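Local coordinates for type III secretion system effector protein ExoU (Pseudomonas fluorescens, PDB 4QMK), which is a type III secretion effector, probably a patatin-like phospholipase that reaches the plasma membrane through a phosphatidylinositol 4,5-bisphosphate-binding domain, at residues N509-A514 with S554-S559; R471-A476 with I520-K525; Q481-A486 with P501-A506. All blocks are in the same frame, centred on the assembly; numbering follows the deposited sequence.

Interaction 1: N509-A514 with S554-S559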
ATOM      1  N   ASN A 509     -36.205  -6.245  17.397  1.00 29.12           N
ATOM      2  CA  ASN A 509     -37.185  -6.707  16.475  1.00 28.63           C
ATOM      3  C   ASN A 509     -36.740  -7.946  15.800  1.00 28.43           C
ATOM      4  O   ASN A 509     -37.450  -8.960  15.849  1.00 27.19           O
ATOM      5  CB  ASN A 509     -37.578  -5.593  15.528  1.00 32.03           C
ATOM      6  CG  ASN A 509     -38.476  -4.535  16.201  1.00 34.62           C
ATOM      7  OD1 ASN A 509     -39.051  -4.753  17.268  1.00 39.62           O
ATOM      8  ND2 ASN A 509     -38.584  -3.405  15.583  1.00 36.54           N
ATOM      9  N   LEU A 510     -35.514  -7.929  15.238  1.00 29.99           N
ATOM     10  CA  LEU A 510     -34.901  -9.148  14.672  1.00 28.25           C
ATOM     11  C   LEU A 510     -34.948 -10.338  15.608  1.00 30.77           C
ATOM     12  O   LEU A 510     -35.311 -11.418  15.200  1.00 32.77           O
ATOM     13  CB  LEU A 510     -33.419  -8.920  14.339  1.00 31.43           C
ATOM     14  CG  LEU A 510     -33.038  -8.500  12.930  1.00 29.58           C
ATOM     15  CD1 LEU A 510     -31.557  -8.306  12.880  1.00 32.10           C
ATOM     16  CD2 LEU A 510     -33.461  -9.551  11.920  1.00 28.01           C
ATOM     17  N   ASP A 511     -34.558 -10.179  16.875  1.00 31.90           N
ATOM     18  CA  ASP A 511     -34.686 -11.316  17.807  1.00 34.03           C
ATOM     19  C   ASP A 511     -36.117 -11.846  17.917  1.00 36.20           C
ATOM     20  O   ASP A 511     -36.317 -13.043  18.043  1.00 39.75           O
ATOM     21  CB  ASP A 511     -34.242 -10.928  19.216  1.00 37.41           C
ATOM     22  CG  ASP A 511     -32.736 -10.863  19.368  1.00 42.42           C
ATOM     23  OD1 ASP A 511     -31.953 -10.789  18.330  1.00 34.61           O
ATOM     24  OD2 ASP A 511     -32.338 -10.882  20.582  1.00 48.32           O
ATOM     25  N   ALA A 512     -37.128 -10.960  17.900  1.00 38.00           N
ATOM     26  CA  ALA A 512     -38.525 -11.394  18.088  1.00 38.26           C
ATOM     27  C   ALA A 512     -39.048 -12.143  16.864  1.00 36.03           C
ATOM     28  O   ALA A 512     -39.998 -12.924  16.936  1.00 38.35           O
ATOM     29  CB  ALA A 512     -39.410 -10.186  18.368  1.00 42.24           C
ATOM     30  N   LEU A 513     -38.437 -11.892  15.730  1.00 32.46           N
ATOM     31  CA  LEU A 513     -38.845 -12.557  14.501  1.00 35.20           C
ATOM     32  C   LEU A 513     -38.688 -14.105  14.564  1.00 33.37           C
ATOM     33  O   LEU A 513     -39.518 -14.858  14.051  1.00 34.43           O
ATOM     34  CB  LEU A 513     -38.014 -11.990  13.350  1.00 36.02           C
ATOM     35  CG  LEU A 513     -38.709 -11.917  12.045  1.00 38.11           C
ATOM     36  CD1 LEU A 513     -39.762 -10.875  12.244  1.00 42.28           C
ATOM     37  CD2 LEU A 513     -37.753 -11.506  10.942  1.00 40.06           C
ATOM     38  N   ALA A 514     -37.648 -14.567  15.208  1.00 31.24           N
ATOM     39  CA  ALA A 514     -37.443 -16.014  15.355  1.00 35.44           C
ATOM     40  C   ALA A 514     -38.642 -16.824  15.862  1.00 35.69           C
ATOM     41  O   ALA A 514     -39.270 -16.466  16.840  1.00 39.27           O
ATOM     42  CB  ALA A 514     -36.235 -16.277  16.249  1.00 37.13           C
ATOM     43  N   SER A 554     -28.265  -9.020  22.301  1.00 48.01           N
ATOM     44  CA  SER A 554     -29.184  -9.376  21.233  1.00 40.11           C
ATOM     45  C   SER A 554     -28.816 -10.836  20.909  1.00 42.27           C
ATOM     46  O   SER A 554     -27.624 -11.164  20.731  1.00 48.87           O
ATOM     47  CB  SER A 554     -28.943  -8.536  19.967  1.00 34.58           C
ATOM     48  OG  SER A 554     -29.647  -9.092  18.876  1.00 30.51           O
ATOM     49  N   LYS A 555     -29.785 -11.721  20.816  1.00 40.01           N
ATOM     50  CA  LYS A 555     -29.470 -13.101  20.528  1.00 39.87           C
ATOM     51  C   LYS A 555     -29.002 -13.315  19.119  1.00 36.32           C
ATOM     52  O   LYS A 555     -28.168 -14.205  18.853  1.00 40.40           O
ATOM     53  CB  LYS A 555     -30.633 -14.002  20.847  1.00 43.97           C
ATOM     54  CG  LYS A 555     -30.883 -14.022  22.320  1.00 53.54           C
ATOM     55  CD  LYS A 555     -31.634 -15.249  22.770  1.00 62.21           C
ATOM     56  CE  LYS A 555     -31.531 -15.342  24.286  1.00 68.08           C
ATOM     57  NZ  LYS A 555     -32.428 -16.412  24.791  1.00 80.10           N
ATOM     58  N   VAL A 556     -29.492 -12.509  18.204  1.00 33.50           N
ATOM     59  CA  VAL A 556     -29.062 -12.640  16.818  1.00 30.37           C
ATOM     60  C   VAL A 556     -27.643 -12.133  16.673  1.00 30.98           C
ATOM     61  O   VAL A 556     -26.865 -12.688  15.905  1.00 33.58           O
ATOM     62  CB  VAL A 556     -29.973 -11.878  15.867  1.00 26.95           C
ATOM     63  CG1 VAL A 556     -29.359 -11.793  14.492  1.00 26.85           C
ATOM     64  CG2 VAL A 556     -31.296 -12.578  15.780  1.00 27.45           C
ATOM     65  N   LEU A 557     -27.296 -11.083  17.414  1.00 31.31           N
ATOM     66  CA  LEU A 557     -25.977 -10.519  17.304  1.00 30.64           C
ATOM     67  C   LEU A 557     -24.928 -11.456  17.866  1.00 31.88           C
ATOM     68  O   LEU A 557     -23.929 -11.718  17.233  1.00 33.85           O
ATOM     69  CB  LEU A 557     -25.908  -9.181  17.985  1.00 30.87           C
ATOM     70  CG  LEU A 557     -24.562  -8.448  17.830  1.00 31.42           C
ATOM     71  CD1 LEU A 557     -24.172  -8.287  16.376  1.00 31.66           C
ATOM     72  CD2 LEU A 557     -24.616  -7.107  18.527  1.00 32.45           C
ATOM     73  N   THR A 558     -25.160 -11.960  19.061  1.00 34.55           N
ATOM     74  CA  THR A 558     -24.245 -12.902  19.672  1.00 34.54           C
ATOM     75  C   THR A 558     -23.970 -14.044  18.705  1.00 34.31           C
ATOM     76  O   THR A 558     -22.852 -14.544  18.607  1.00 36.60           O
ATOM     77  CB  THR A 558     -24.897 -13.504  20.931  1.00 36.16           C
ATOM     78  OG1 THR A 558     -25.227 -12.436  21.807  1.00 42.49           O
ATOM     79  CG2 THR A 558     -24.004 -14.479  21.640  1.00 36.46           C
ATOM     80  N   SER A 559     -25.026 -14.482  18.020  1.00 33.70           N
ATOM     81  CA  SER A 559     -24.948 -15.611  17.120  1.00 30.51           C
ATOM     82  C   SER A 559     -24.140 -15.281  15.899  1.00 30.69           C
ATOM     83  O   SER A 559     -23.317 -16.104  15.458  1.00 33.79           O
ATOM     84  CB  SER A 559     -26.317 -16.005  16.689  1.00 28.75           C
ATOM     85  OG  SER A 559     -26.317 -17.240  16.042  1.00 29.16           O
TER
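The carboxylate of D511 is set across the N-terminal end of helix 555-585, where it accepts three hydrogen bonds. D511 OD2 takes K555 N at 2.7 Å, on its syn side. D511 OD1 is gripped twice: by the hydroxyl S554 OG at 2.9 Å, on the syn side but well out of the plane, and by V556 N at 3.0 Å, which comes from above the carboxylate plane, 38° out of it. These two donors reach OD1 from opposite faces, so the three bonds together should restrict rotation of the group. D511 holds CG anti to its own carbonyl carbon (chi1 -77°), and from there the carboxylate extends to the helix end. S554 is the N-cap residue; besides donating to D511, its OG accepts a weak bond from L557 N at 3.4 Å. T558 OG1 and T558 N both donate to S554 O, from opposite faces of that carbonyl. An acid from another helix thus serves first-turn N-H groups that lack acceptors within their own helix, and the helix end would be expected to stabilise its negative charge. The bond from V556 N also brings V556 CG2 beside D511 OD1, at 3.2 Å. Packing starts beyond it, where L510 CD1 meets V556 CG1 loosely, at 4.4 Å. The short helical segments stand nearly perpendicular, at 89°, with axes 9.3 Å apart, so contact is concentrated at one turn of each. Helix 517-526 joins the apolar side through L523, which touches both L510 and V556; L510 also packs on helix 464-491, while L557 turns to L538 and L539 of helix 533-544.

Interaction 2: R471-A476 with I520-K525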
ATOM      1  N   ARG A 471     -43.863 -15.719   4.170  1.00 34.05           N
ATOM      2  CA  ARG A 471     -44.132 -14.611   5.069  1.00 38.47           C
ATOM      3  C   ARG A 471     -42.949 -14.388   5.968  1.00 36.69           C
ATOM      4  O   ARG A 471     -42.545 -13.251   6.164  1.00 39.89           O
ATOM      5  CB  ARG A 471     -45.403 -14.867   5.895  1.00 40.74           C
ATOM      6  CG  ARG A 471     -45.964 -13.658   6.589  1.00 47.35           C
ATOM      7  CD  ARG A 471     -46.503 -12.621   5.625  1.00 59.05           C
ATOM      8  NE  ARG A 471     -47.529 -11.727   6.235  1.00 62.26           N
ATOM      9  CZ  ARG A 471     -47.266 -10.593   6.895  1.00 62.76           C
ATOM     10  NH1 ARG A 471     -46.020 -10.153   7.055  1.00 71.12           N
ATOM     11  NH2 ARG A 471     -48.253  -9.893   7.406  1.00 66.38           N
ATOM     12  N   PHE A 472     -42.389 -15.445   6.543  1.00 34.03           N
ATOM     13  CA  PHE A 472     -41.242 -15.250   7.422  1.00 30.04           C
ATOM     14  C   PHE A 472     -40.122 -14.588   6.686  1.00 28.14           C
ATOM     15  O   PHE A 472     -39.434 -13.726   7.231  1.00 25.51           O
ATOM     16  CB  PHE A 472     -40.734 -16.578   8.010  1.00 31.79           C
ATOM     17  CG  PHE A 472     -39.402 -16.449   8.700  1.00 28.91           C
ATOM     18  CD1 PHE A 472     -39.332 -16.048  10.000  1.00 26.88           C
ATOM     19  CD2 PHE A 472     -38.215 -16.668   7.993  1.00 27.96           C
ATOM     20  CE1 PHE A 472     -38.108 -15.908  10.629  1.00 27.19           C
ATOM     21  CE2 PHE A 472     -36.985 -16.511   8.602  1.00 26.53           C
ATOM     22  CZ  PHE A 472     -36.926 -16.151   9.933  1.00 26.40           C
ATOM     23  N   ARG A 473     -39.917 -14.982   5.430  1.00 29.87           N
ATOM     24  CA  ARG A 473     -38.828 -14.377   4.649  1.00 29.55           C
ATOM     25  C   ARG A 473     -39.099 -12.928   4.333  1.00 30.58           C
ATOM     26  O   ARG A 473     -38.171 -12.132   4.387  1.00 28.94           O
ATOM     27  CB  ARG A 473     -38.521 -15.145   3.377  1.00 31.89           C
ATOM     28  CG  ARG A 473     -37.763 -16.446   3.647  1.00 35.17           C
ATOM     29  CD  ARG A 473     -36.309 -16.206   4.013  1.00 33.42           C
ATOM     30  NE  ARG A 473     -35.532 -15.824   2.814  1.00 32.44           N
ATOM     31  CZ  ARG A 473     -34.985 -16.686   1.968  1.00 31.53           C
ATOM     32  NH1 ARG A 473     -35.102 -17.972   2.164  1.00 30.95           N
ATOM     33  NH2 ARG A 473     -34.334 -16.245   0.915  1.00 32.98           N
ATOM     34  N   LYS A 474     -40.360 -12.555   4.062  1.00 33.15           N
ATOM     35  CA  LYS A 474     -40.650 -11.149   3.804  1.00 36.62           C
ATOM     36  C   LYS A 474     -40.394 -10.358   5.089  1.00 33.36           C
ATOM     37  O   LYS A 474     -39.733  -9.323   5.056  1.00 31.70           O
ATOM     38  CB  LYS A 474     -42.090 -10.916   3.347  1.00 46.92           C
ATOM     39  CG  LYS A 474     -42.215  -9.652   2.536  1.00 58.69           C
ATOM     40  CD  LYS A 474     -43.631  -9.119   2.334  1.00 72.91           C
ATOM     41  CE  LYS A 474     -43.539  -7.861   1.456  1.00 82.27           C
ATOM     42  NZ  LYS A 474     -44.797  -7.081   1.275  1.00 91.63           N
ATOM     43  N   ASP A 475     -40.885 -10.836   6.228  1.00 30.22           N
ATOM     44  CA  ASP A 475     -40.638 -10.099   7.445  1.00 30.50           C
ATOM     45  C   ASP A 475     -39.151  -9.998   7.712  1.00 29.61           C
ATOM     46  O   ASP A 475     -38.689  -8.967   8.152  1.00 31.69           O
ATOM     47  CB  ASP A 475     -41.284 -10.742   8.674  1.00 32.39           C
ATOM     48  CG  ASP A 475     -42.780 -10.791   8.612  1.00 34.87           C
ATOM     49  OD1 ASP A 475     -43.428  -9.999   7.884  1.00 39.96           O
ATOM     50  OD2 ASP A 475     -43.314 -11.659   9.308  1.00 37.44           O
ATOM     51  N   ALA A 476     -38.381 -11.058   7.468  1.00 28.67           N
ATOM     52  CA  ALA A 476     -36.955 -10.977   7.732  1.00 26.99           C
ATOM     53  C   ALA A 476     -36.275 -10.017   6.797  1.00 26.85           C
ATOM     54  O   ALA A 476     -35.392  -9.316   7.244  1.00 28.57           O
ATOM     55  CB  ALA A 476     -36.315 -12.345   7.660  1.00 28.43           C
ATOM     56  N   ILE A 520     -32.753 -18.011  14.668  1.00 29.15           N
ATOM     57  CA  ILE A 520     -31.766 -17.129  15.268  1.00 29.75           C
ATOM     58  C   ILE A 520     -30.422 -17.357  14.508  1.00 32.64           C
ATOM     59  O   ILE A 520     -29.823 -16.402  13.985  1.00 31.86           O
ATOM     60  CB  ILE A 520     -31.559 -17.452  16.763  1.00 32.40           C
ATOM     61  CG1 ILE A 520     -32.838 -17.307  17.592  1.00 32.01           C
ATOM     62  CG2 ILE A 520     -30.460 -16.574  17.369  1.00 34.31           C
ATOM     63  CD1 ILE A 520     -33.288 -15.866  17.795  1.00 32.79           C
ATOM     64  N   GLU A 521     -29.993 -18.619  14.396  1.00 33.94           N
ATOM     65  CA  GLU A 521     -28.742 -18.934  13.694  1.00 39.63           C
ATOM     66  C   GLU A 521     -28.798 -18.410  12.276  1.00 33.11           C
ATOM     67  O   GLU A 521     -27.801 -17.933  11.726  1.00 34.27           O
ATOM     68  CB  GLU A 521     -28.491 -20.444  13.524  1.00 45.74           C
ATOM     69  CG  GLU A 521     -28.625 -21.378  14.694  1.00 55.47           C
ATOM     70  CD  GLU A 521     -28.368 -22.841  14.227  1.00 73.78           C
ATOM     71  OE1 GLU A 521     -29.348 -23.650  14.144  1.00 73.59           O
ATOM     72  OE2 GLU A 521     -27.192 -23.161  13.871  1.00 67.66           O
ATOM     73  N   TRP A 522     -29.940 -18.598  11.645  1.00 28.98           N
ATOM     74  CA  TRP A 522     -30.096 -18.200  10.254  1.00 27.40           C
ATOM     75  C   TRP A 522     -29.918 -16.688  10.051  1.00 27.10           C
ATOM     76  O   TRP A 522     -29.119 -16.246   9.203  1.00 33.86           O
ATOM     77  CB  TRP A 522     -31.412 -18.679   9.757  1.00 26.00           C
ATOM     78  CG  TRP A 522     -31.639 -18.481   8.313  1.00 26.95           C
ATOM     79  CD1 TRP A 522     -31.457 -19.393   7.335  1.00 25.99           C
ATOM     80  CD2 TRP A 522     -32.244 -17.339   7.689  1.00 26.06           C
ATOM     81  NE1 TRP A 522     -31.861 -18.885   6.116  1.00 25.14           N
ATOM     82  CE2 TRP A 522     -32.341 -17.617   6.323  1.00 25.14           C
ATOM     83  CE3 TRP A 522     -32.758 -16.124   8.171  1.00 27.44           C
ATOM     84  CZ2 TRP A 522     -32.897 -16.739   5.449  1.00 25.02           C
ATOM     85  CZ3 TRP A 522     -33.287 -15.204   7.249  1.00 24.82           C
ATOM     86  CH2 TRP A 522     -33.346 -15.519   5.940  1.00 24.50           C
ATOM     87  N   LEU A 523     -30.586 -15.899  10.869  1.00 25.51           N
ATOM     88  CA  LEU A 523     -30.491 -14.457  10.773  1.00 25.77           C
ATOM     89  C   LEU A 523     -29.087 -14.047  11.051  1.00 25.86           C
ATOM     90  O   LEU A 523     -28.599 -13.069  10.475  1.00 25.36           O
ATOM     91  CB  LEU A 523     -31.414 -13.789  11.793  1.00 26.93           C
ATOM     92  CG  LEU A 523     -32.888 -14.033  11.488  1.00 27.32           C
ATOM     93  CD1 LEU A 523     -33.665 -13.901  12.746  1.00 26.85           C
ATOM     94  CD2 LEU A 523     -33.368 -13.068  10.402  1.00 26.46           C
ATOM     95  N   GLY A 524     -28.448 -14.748  11.983  1.00 25.42           N
ATOM     96  CA  GLY A 524     -27.061 -14.451  12.303  1.00 25.93           C
ATOM     97  C   GLY A 524     -26.122 -14.644  11.099  1.00 25.57           C
ATOM     98  O   GLY A 524     -25.168 -13.890  10.915  1.00 23.05           O
ATOM     99  N   LYS A 525     -26.411 -15.649  10.275  1.00 27.61           N
ATOM    100  CA  LYS A 525     -25.661 -15.842   9.038  1.00 29.51           C
ATOM    101  C   LYS A 525     -25.906 -14.680   8.136  1.00 27.46           C
ATOM    102  O   LYS A 525     -25.002 -14.242   7.457  1.00 29.78           O
ATOM    103  CB  LYS A 525     -26.089 -17.072   8.229  1.00 30.81           C
ATOM    104  CG  LYS A 525     -26.184 -18.426   8.904  1.00 33.51           C
ATOM    105  CD  LYS A 525     -24.883 -18.932   9.353  1.00 38.37           C
ATOM    106  CE  LYS A 525     -25.064 -20.242  10.104  1.00 42.45           C
ATOM    107  NZ  LYS A 525     -25.491 -21.309   9.186  1.00 42.00           N
TER
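F472 points the edge of its ring at the six-membered ring of W522 in an offset edge-to-face pair, with centroids 5.9 Å apart and planes at 63°. The nearest atoms of the two rings are F472 CE2 and W522 CZ3, at 4.1 Å. One residue on, R473 crosses the indole at about a right angle. Its bent chain lays CD 3.6 Å from W522 CH2, and W522 CZ2 lies over one face of the guanidinium, though the two planes are 46° apart. The charged end is held elsewhere, by a salt bridge from R473 NH2 to D450 and a hydrogen bond to M448 O. A turn later, A476 directs its methyl group between two residues, CB lying 4.1 Å from L523 CD2 and 4.2 Å from W522 CZ3. The segment axes stay 12.7 Å apart, and the large W522 side chain fills much of that separation, so a buried indole spans the gap between the two helices. W522 NE1 donates to M446 O, tying the indole to helix 441-446, which also covers F472 and R473; helix 501-513 closes in beside A476 through L513.

Interaction 3: Q481-A486 with P501-A506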
ATOM      1  N   GLN A 481     -33.518  -4.989   6.640  1.00 31.78           N
ATOM      2  CA  GLN A 481     -33.469  -3.653   6.024  1.00 34.08           C
ATOM      3  C   GLN A 481     -33.509  -2.579   7.105  1.00 33.56           C
ATOM      4  O   GLN A 481     -32.690  -1.671   7.092  1.00 37.23           O
ATOM      5  CB  GLN A 481     -34.589  -3.479   5.035  1.00 37.30           C
ATOM      6  CG  GLN A 481     -34.526  -2.148   4.301  1.00 46.28           C
ATOM      7  CD  GLN A 481     -33.228  -1.962   3.517  1.00 51.01           C
ATOM      8  OE1 GLN A 481     -32.917  -2.769   2.640  1.00 60.33           O
ATOM      9  NE2 GLN A 481     -32.495  -0.863   3.784  1.00 48.77           N
ATOM     10  N   ALA A 482     -34.412  -2.699   8.076  1.00 32.23           N
ATOM     11  CA  ALA A 482     -34.481  -1.720   9.198  1.00 32.57           C
ATOM     12  C   ALA A 482     -33.141  -1.660   9.935  1.00 31.39           C
ATOM     13  O   ALA A 482     -32.703  -0.621  10.371  1.00 36.73           O
ATOM     14  CB  ALA A 482     -35.621  -2.071  10.184  1.00 30.53           C
ATOM     15  N   LEU A 483     -32.492  -2.783  10.083  1.00 30.78           N
ATOM     16  CA  LEU A 483     -31.203  -2.816  10.797  1.00 30.88           C
ATOM     17  C   LEU A 483     -30.182  -2.093   9.994  1.00 33.11           C
ATOM     18  O   LEU A 483     -29.425  -1.293  10.542  1.00 35.12           O
ATOM     19  CB  LEU A 483     -30.724  -4.247  11.050  1.00 27.90           C
ATOM     20  CG  LEU A 483     -29.424  -4.354  11.794  1.00 28.71           C
ATOM     21  CD1 LEU A 483     -29.586  -3.704  13.151  1.00 31.80           C
ATOM     22  CD2 LEU A 483     -29.009  -5.801  11.946  1.00 26.98           C
ATOM     23  N   ASP A 484     -30.115  -2.399   8.700  1.00 34.56           N
ATOM     24  CA  ASP A 484     -29.166  -1.706   7.832  1.00 38.07           C
ATOM     25  C   ASP A 484     -29.390  -0.190   7.913  1.00 38.39           C
ATOM     26  O   ASP A 484     -28.434   0.584   8.019  1.00 38.83           O
ATOM     27  CB  ASP A 484     -29.297  -2.173   6.384  1.00 40.99           C
ATOM     28  CG  ASP A 484     -28.288  -1.511   5.471  1.00 45.15           C
ATOM     29  OD1 ASP A 484     -27.071  -1.797   5.587  1.00 50.84           O
ATOM     30  OD2 ASP A 484     -28.706  -0.703   4.641  1.00 49.76           O
ATOM     31  N   THR A 485     -30.656   0.220   7.882  1.00 37.94           N
ATOM     32  CA  THR A 485     -30.994   1.637   7.951  1.00 39.61           C
ATOM     33  C   THR A 485     -30.518   2.270   9.239  1.00 39.96           C
ATOM     34  O   THR A 485     -29.956   3.358   9.229  1.00 43.40           O
ATOM     35  CB  THR A 485     -32.506   1.879   7.798  1.00 41.05           C
ATOM     36  OG1 THR A 485     -32.888   1.683   6.428  1.00 41.22           O
ATOM     37  CG2 THR A 485     -32.875   3.309   8.206  1.00 42.35           C
ATOM     38  N   ALA A 486     -30.749   1.609  10.359  1.00 37.66           N
ATOM     39  CA  ALA A 486     -30.320   2.171  11.627  1.00 38.63           C
ATOM     40  C   ALA A 486     -28.805   2.369  11.688  1.00 40.66           C
ATOM     41  O   ALA A 486     -28.347   3.295  12.316  1.00 45.17           O
ATOM     42  CB  ALA A 486     -30.802   1.312  12.774  1.00 37.27           C
ATOM     43  N   PRO A 501     -30.392   4.199  20.162  1.00 54.91           N
ATOM     44  CA  PRO A 501     -31.713   3.636  20.486  1.00 53.85           C
ATOM     45  C   PRO A 501     -32.412   2.942  19.297  1.00 51.62           C
ATOM     46  O   PRO A 501     -33.040   1.890  19.464  1.00 53.80           O
ATOM     47  CB  PRO A 501     -32.524   4.849  20.953  1.00 56.25           C
ATOM     48  CG  PRO A 501     -31.649   6.048  20.783  1.00 58.44           C
ATOM     49  CD  PRO A 501     -30.243   5.566  20.667  1.00 58.47           C
ATOM     50  N   LYS A 502     -32.327   3.541  18.119  1.00 52.73           N
ATOM     51  CA  LYS A 502     -32.984   2.997  16.935  1.00 51.83           C
ATOM     52  C   LYS A 502     -32.346   1.655  16.517  1.00 46.35           C
ATOM     53  O   LYS A 502     -33.007   0.782  15.951  1.00 44.07           O
ATOM     54  CB  LYS A 502     -32.932   4.039  15.814  1.00 56.60           C
ATOM     55  CG  LYS A 502     -33.739   3.678  14.563  1.00 63.76           C
ATOM     56  CD  LYS A 502     -33.804   4.824  13.552  1.00 72.52           C
ATOM     57  CE  LYS A 502     -34.837   5.875  13.935  1.00 79.55           C
ATOM     58  NZ  LYS A 502     -34.669   7.091  13.095  1.00 82.83           N
ATOM     59  N   LEU A 503     -31.071   1.482  16.834  1.00 42.96           N
ATOM     60  CA  LEU A 503     -30.361   0.243  16.518  1.00 40.19           C
ATOM     61  C   LEU A 503     -30.714  -0.880  17.511  1.00 37.03           C
ATOM     62  O   LEU A 503     -30.933  -2.018  17.113  1.00 35.05           O
ATOM     63  CB  LEU A 503     -28.852   0.492  16.521  1.00 41.28           C
ATOM     64  CG  LEU A 503     -28.034  -0.560  15.818  1.00 41.12           C
ATOM     65  CD1 LEU A 503     -28.267  -0.354  14.328  1.00 47.37           C
ATOM     66  CD2 LEU A 503     -26.560  -0.443  16.136  1.00 42.21           C
ATOM     67  N   ALA A 504     -30.719  -0.562  18.798  1.00 37.16           N
ATOM     68  CA  ALA A 504     -31.214  -1.483  19.807  1.00 37.86           C
ATOM     69  C   ALA A 504     -32.600  -1.925  19.401  1.00 36.73           C
ATOM     70  O   ALA A 504     -32.951  -3.084  19.581  1.00 37.47           O
ATOM     71  CB  ALA A 504     -31.294  -0.818  21.173  1.00 39.11           C
ATOM     72  N   SER A 505     -33.394  -1.015  18.867  1.00 36.08           N
ATOM     73  CA  SER A 505     -34.763  -1.372  18.520  1.00 38.46           C
ATOM     74  C   SER A 505     -34.784  -2.372  17.390  1.00 33.67           C
ATOM     75  O   SER A 505     -35.476  -3.405  17.485  1.00 33.87           O
ATOM     76  CB  SER A 505     -35.645  -0.130  18.242  1.00 41.64           C
ATOM     77  OG  SER A 505     -36.862  -0.519  17.619  1.00 43.63           O
ATOM     78  N   ALA A 506     -34.037  -2.097  16.327  1.00 31.87           N
ATOM     79  CA  ALA A 506     -33.908  -3.076  15.219  1.00 30.10           C
ATOM     80  C   ALA A 506     -33.355  -4.436  15.654  1.00 28.28           C
ATOM     81  O   ALA A 506     -33.771  -5.443  15.119  1.00 29.89           O
ATOM     82  CB  ALA A 506     -33.073  -2.522  14.105  1.00 31.71           C
TER
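L483 and L503 meet between antiparallel helices, their side chains crossing obliquely so that CD1 of L483 lies 3.8 Å from CD1 of L503. L483 holds CG anti to the backbone N (chi1 -179°), beside its carbonyl carbon, and L503 does likewise. In each leucine the CD1 branch does the touching. Two alanines aim their methyl groups across the interface and complete the layer. A486 CB is packed closely on L503 CD1, at 3.4 Å, and A506 CB rests 3.8 Å from L483 CD1. Each leucine therefore touches the opposing leucine and an opposing alanine through the same methyl group. The backbones follow this pairing: L483 CA is 5.2 Å from A506 CA, and A486 CA is 5.3 Å from L503 CA. With only methyl groups at the two alanines, the segments come to an axial distance of 8.8 Å, running at 162°. At the more exposed margin K502 contributes the aliphatic start of its chain, CG lying 4.2 Å from A486 CB. The arrangement is that of a helical hairpin: the C-terminal part of helix 464-491 and, after a short connection, helix 501-513 running back along it. Helix 533-544 lies over the leucines, with L538 touching both and F535 touching L483; D484, whose CB points away from the other segment, accepts through OD1 from N534 and Q532. Chemically the join is mainly apolar, methyls on methyls and on the backbone oxygens K502 O and A482 O, so its hold comes from buried hydrocarbon and close fit, with K502 at the rim and D484 turned off the contact.

In the fold
All three contacts lie in an all-helical part of the chain. From the N terminus, helix 464-491 supplies 471-476 and then 481-486. The first loop to close is interaction 3, a short one that folds helix 501-513 back on its predecessor. It is nested in the longer loop of interaction 2, which closes when 520-525 returns to 471-476. Interaction 1 opens at 509-514, after interaction 3 has closed, and ends at 554-559, so it crosses interaction 2. A514 packs on I520 where interactions 1 and 2 meet; L510 on L483 joins interactions 1 and 3. Between them they join helices 464-491, 501-513, 517-526 and 555-585.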